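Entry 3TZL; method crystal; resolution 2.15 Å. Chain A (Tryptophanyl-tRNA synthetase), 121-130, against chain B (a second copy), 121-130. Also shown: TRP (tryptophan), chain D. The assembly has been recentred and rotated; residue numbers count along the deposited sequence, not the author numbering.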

# COMPACT_ATOMS: atom_id res chain seq x y z
N SER A 121 -3.79 6.12 13.59
CA SER A 121 -4.25 5.23 12.53
C SER A 121 -3.09 4.54 11.84
O SER A 121 -1.94 4.96 11.96
CB SER A 121 -5.03 6.02 11.49
OG SER A 121 -4.14 6.76 10.67
N HIS A 122 -3.39 3.49 11.09
CA HIS A 122 -2.34 2.75 10.39
C HIS A 122 -1.64 3.64 9.37
O HIS A 122 -0.44 3.52 9.15
CB HIS A 122 -2.93 1.52 9.70
CG HIS A 122 -1.93 0.69 8.97
ND1 HIS A 122 -1.90 0.60 7.59
CD2 HIS A 122 -0.91 -0.09 9.42
CE1 HIS A 122 -0.92 -0.21 7.22
NE2 HIS A 122 -0.30 -0.64 8.31
N GLY A 123 -2.40 4.55 8.76
CA GLY A 123 -1.85 5.41 7.74
C GLY A 123 -0.81 6.37 8.30
O GLY A 123 0.25 6.58 7.70
N LEU A 124 -1.12 6.96 9.45
CA LEU A 124 -0.20 7.86 10.14
C LEU A 124 1.07 7.10 10.52
O LEU A 124 2.17 7.57 10.28
CB LEU A 124 -0.86 8.47 11.39
CG LEU A 124 -0.13 9.71 11.95
CD1 LEU A 124 -0.10 10.83 10.91
CD2 LEU A 124 -0.75 10.21 13.23
N PHE A 125 0.91 5.91 11.10
CA PHE A 125 2.05 5.05 11.44
C PHE A 125 2.87 4.67 10.22
O PHE A 125 4.10 4.63 10.29
CB PHE A 125 1.54 3.80 12.12
CG PHE A 125 2.62 2.85 12.58
CD1 PHE A 125 3.35 3.11 13.73
CD2 PHE A 125 2.85 1.67 11.89
CE1 PHE A 125 4.33 2.23 14.18
CE2 PHE A 125 3.83 0.77 12.33
CZ PHE A 125 4.57 1.05 13.47
N SER A 126 2.19 4.39 9.10
CA SER A 126 2.86 3.87 7.91
C SER A 126 3.46 4.94 7.02
O SER A 126 4.17 4.63 6.07
CB SER A 126 1.91 3.01 7.09
OG SER A 126 1.41 1.98 7.91
N TYR A 127 3.13 6.20 7.32
CA TYR A 127 3.68 7.40 6.66
C TYR A 127 5.14 7.29 6.18
O TYR A 127 5.43 7.58 5.03
CB TYR A 127 3.50 8.62 7.60
CG TYR A 127 3.74 10.00 7.01
CD1 TYR A 127 2.67 10.87 6.80
CD2 TYR A 127 5.02 10.47 6.74
CE1 TYR A 127 2.86 12.15 6.28
CE2 TYR A 127 5.23 11.76 6.22
CZ TYR A 127 4.15 12.59 5.99
OH TYR A 127 4.33 13.86 5.48
N PRO A 128 6.07 6.86 7.06
CA PRO A 128 7.46 6.81 6.60
C PRO A 128 7.73 5.78 5.52
O PRO A 128 8.66 5.96 4.74
CB PRO A 128 8.23 6.43 7.88
CG PRO A 128 7.31 6.75 8.99
CD PRO A 128 5.96 6.47 8.47
N VAL A 129 6.94 4.71 5.46
CA VAL A 129 7.18 3.67 4.44
C VAL A 129 6.77 4.16 3.06
O VAL A 129 7.48 3.95 2.08
CB VAL A 129 6.47 2.35 4.75
CG1 VAL A 129 6.86 1.29 3.72
CG2 VAL A 129 6.81 1.88 6.13
N LEU A 130 5.63 4.84 2.99
CA LEU A 130 5.20 5.43 1.74
C LEU A 130 6.18 6.49 1.25
O LEU A 130 6.52 6.54 0.05
CB LEU A 130 3.80 6.03 1.89
CG LEU A 130 3.31 6.67 0.59
CD1 LEU A 130 3.26 5.64 -0.56
CD2 LEU A 130 1.96 7.33 0.80
N SER B 121 7.76 -7.69 10.26
CA SER B 121 7.87 -6.65 9.26
C SER B 121 6.58 -5.85 9.29
O SER B 121 5.54 -6.34 9.73
CB SER B 121 8.04 -7.26 7.87
OG SER B 121 6.85 -7.92 7.47
N HIS B 122 6.67 -4.62 8.80
CA HIS B 122 5.48 -3.80 8.57
C HIS B 122 4.48 -4.55 7.70
O HIS B 122 3.26 -4.44 7.88
CB HIS B 122 5.88 -2.52 7.86
CG HIS B 122 4.77 -1.54 7.71
ND1 HIS B 122 4.30 -1.12 6.49
CD2 HIS B 122 4.02 -0.90 8.64
CE1 HIS B 122 3.33 -0.25 6.66
NE2 HIS B 122 3.14 -0.09 7.96
N GLY B 123 5.00 -5.32 6.75
CA GLY B 123 4.17 -6.09 5.85
C GLY B 123 3.28 -7.09 6.57
O GLY B 123 2.10 -7.19 6.26
N LEU B 124 3.84 -7.83 7.53
CA LEU B 124 3.07 -8.76 8.35
C LEU B 124 2.01 -8.04 9.16
O LEU B 124 0.88 -8.50 9.26
CB LEU B 124 3.96 -9.55 9.31
CG LEU B 124 3.21 -10.52 10.22
CD1 LEU B 124 2.44 -11.55 9.40
CD2 LEU B 124 4.13 -11.22 11.20
N PHE B 125 2.39 -6.92 9.76
CA PHE B 125 1.50 -6.10 10.57
C PHE B 125 0.34 -5.55 9.74
O PHE B 125 -0.80 -5.48 10.21
CB PHE B 125 2.32 -4.94 11.15
CG PHE B 125 1.56 -4.05 12.09
CD1 PHE B 125 1.28 -4.46 13.38
CD2 PHE B 125 1.16 -2.78 11.70
CE1 PHE B 125 0.59 -3.63 14.26
CE2 PHE B 125 0.47 -1.95 12.57
CZ PHE B 125 0.19 -2.38 13.85
N SER B 126 0.65 -5.16 8.50
CA SER B 126 -0.30 -4.43 7.66
C SER B 126 -1.20 -5.30 6.80
O SER B 126 -2.19 -4.83 6.27
CB SER B 126 0.46 -3.48 6.75
OG SER B 126 1.31 -2.63 7.49
N TYR B 127 -0.86 -6.57 6.63
CA TYR B 127 -1.65 -7.37 5.69
C TYR B 127 -3.15 -7.53 5.95
O TYR B 127 -3.89 -7.69 4.99
CB TYR B 127 -0.97 -8.70 5.35
CG TYR B 127 -1.39 -9.89 6.16
CD1 TYR B 127 -2.53 -10.62 5.84
CD2 TYR B 127 -0.61 -10.33 7.21
CE1 TYR B 127 -2.89 -11.74 6.58
CE2 TYR B 127 -0.96 -11.44 7.96
CZ TYR B 127 -2.10 -12.14 7.64
OH TYR B 127 -2.40 -13.25 8.40
N PRO B 128 -3.61 -7.48 7.22
CA PRO B 128 -5.07 -7.44 7.41
C PRO B 128 -5.74 -6.26 6.73
O PRO B 128 -6.92 -6.37 6.38
CB PRO B 128 -5.22 -7.31 8.93
CG PRO B 128 -3.99 -7.96 9.48
CD PRO B 128 -2.90 -7.62 8.51
N VAL B 129 -5.04 -5.14 6.56
CA VAL B 129 -5.62 -4.00 5.85
C VAL B 129 -5.71 -4.27 4.35
O VAL B 129 -6.70 -3.92 3.70
CB VAL B 129 -4.83 -2.68 6.10
CG1 VAL B 129 -5.58 -1.50 5.49
CG2 VAL B 129 -4.63 -2.43 7.58
N LEU B 130 -4.69 -4.92 3.79
CA LEU B 130 -4.69 -5.19 2.36
C LEU B 130 -5.79 -6.21 2.09
O LEU B 130 -6.56 -6.08 1.12
CB LEU B 130 -3.33 -5.72 1.89
CG LEU B 130 -3.28 -6.20 0.42
CD1 LEU B 130 -3.75 -5.13 -0.56
CD2 LEU B 130 -1.88 -6.64 0.10
N TRP D . 6.91 14.30 4.64
CA TRP D . 7.13 15.50 3.84
C TRP D . 6.66 16.74 4.57
O TRP D . 6.88 17.86 4.09
CB TRP D . 6.42 15.39 2.50
CG TRP D . 6.92 14.26 1.68
CD1 TRP D . 6.21 13.17 1.26
CD2 TRP D . 8.25 14.09 1.18
NE1 TRP D . 7.02 12.35 0.52
CE2 TRP D . 8.28 12.89 0.45
CE3 TRP D . 9.43 14.86 1.27
CZ2 TRP D . 9.43 12.42 -0.17
CZ3 TRP D . 10.57 14.39 0.64
CH2 TRP D . 10.56 13.18 -0.07
OXT TRP D . 6.06 16.64 5.65

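A:His122 and B:His122, one from each copy, meet at the centre of this contact with their rings nearly parallel (5° between planes) yet slid apart, centroids 5.2 Å from each other, so that they barely overlap; A:His122 NE2 and B:His122 NE2 lie 3.5 Å apart. Each nitrogen is engaged by a serine of the other copy: A:His122 NE2 donates to B:Ser126 OG at 2.7 Å, and B:His122 NE2 donates to A:Ser126 OG, also at 2.7 Å. The serines are held ready for this. With chi1 in the m well, A:Ser126 OG donates to A:His122 O one turn earlier (2.7 Å), and B:Ser126 OG does the same to B:His122 O (2.7 Å), leaving each oxygen to accept from across the interface. The small serine side chain suits a place where A:His122 CA lies 7.9 Å from B:Ser126 CA and A:Ser126 CA lies 8.1 Å from B:His122 CA. Both histidines adopt chi1 t: A:His122 sits among B:His122, B:Phe125, B:Ser126 and B:Val129, and B:His122 among A:His122, A:Phe125, A:Ser126 and A:Val129; each ND1 is hydrogen-bonded elsewhere in the structure, so both ring nitrogens are satisfied despite burial. Valine supplies an apolar cover: A:Val129 CG2 sits over one face of the B:His122 ring, 4.2 Å from its centroid, and B:Val129 CG2 lies over a face of the A:His122 ring, 4.1 Å from A:His122 ND1. The phenylalanines add apolar bulk beside the polar centre, A:Phe125 CE2 approaching B:Phe125 CE2 at 4.3 Å with the ring planes inclined by 53°. The N-to-C directions of the helices differ by 133° and their axes come no closer than 12.0 Å, so side chains make the contact, which buries 334 Å² in total. A:Gly123 and B:Gly123 take no part.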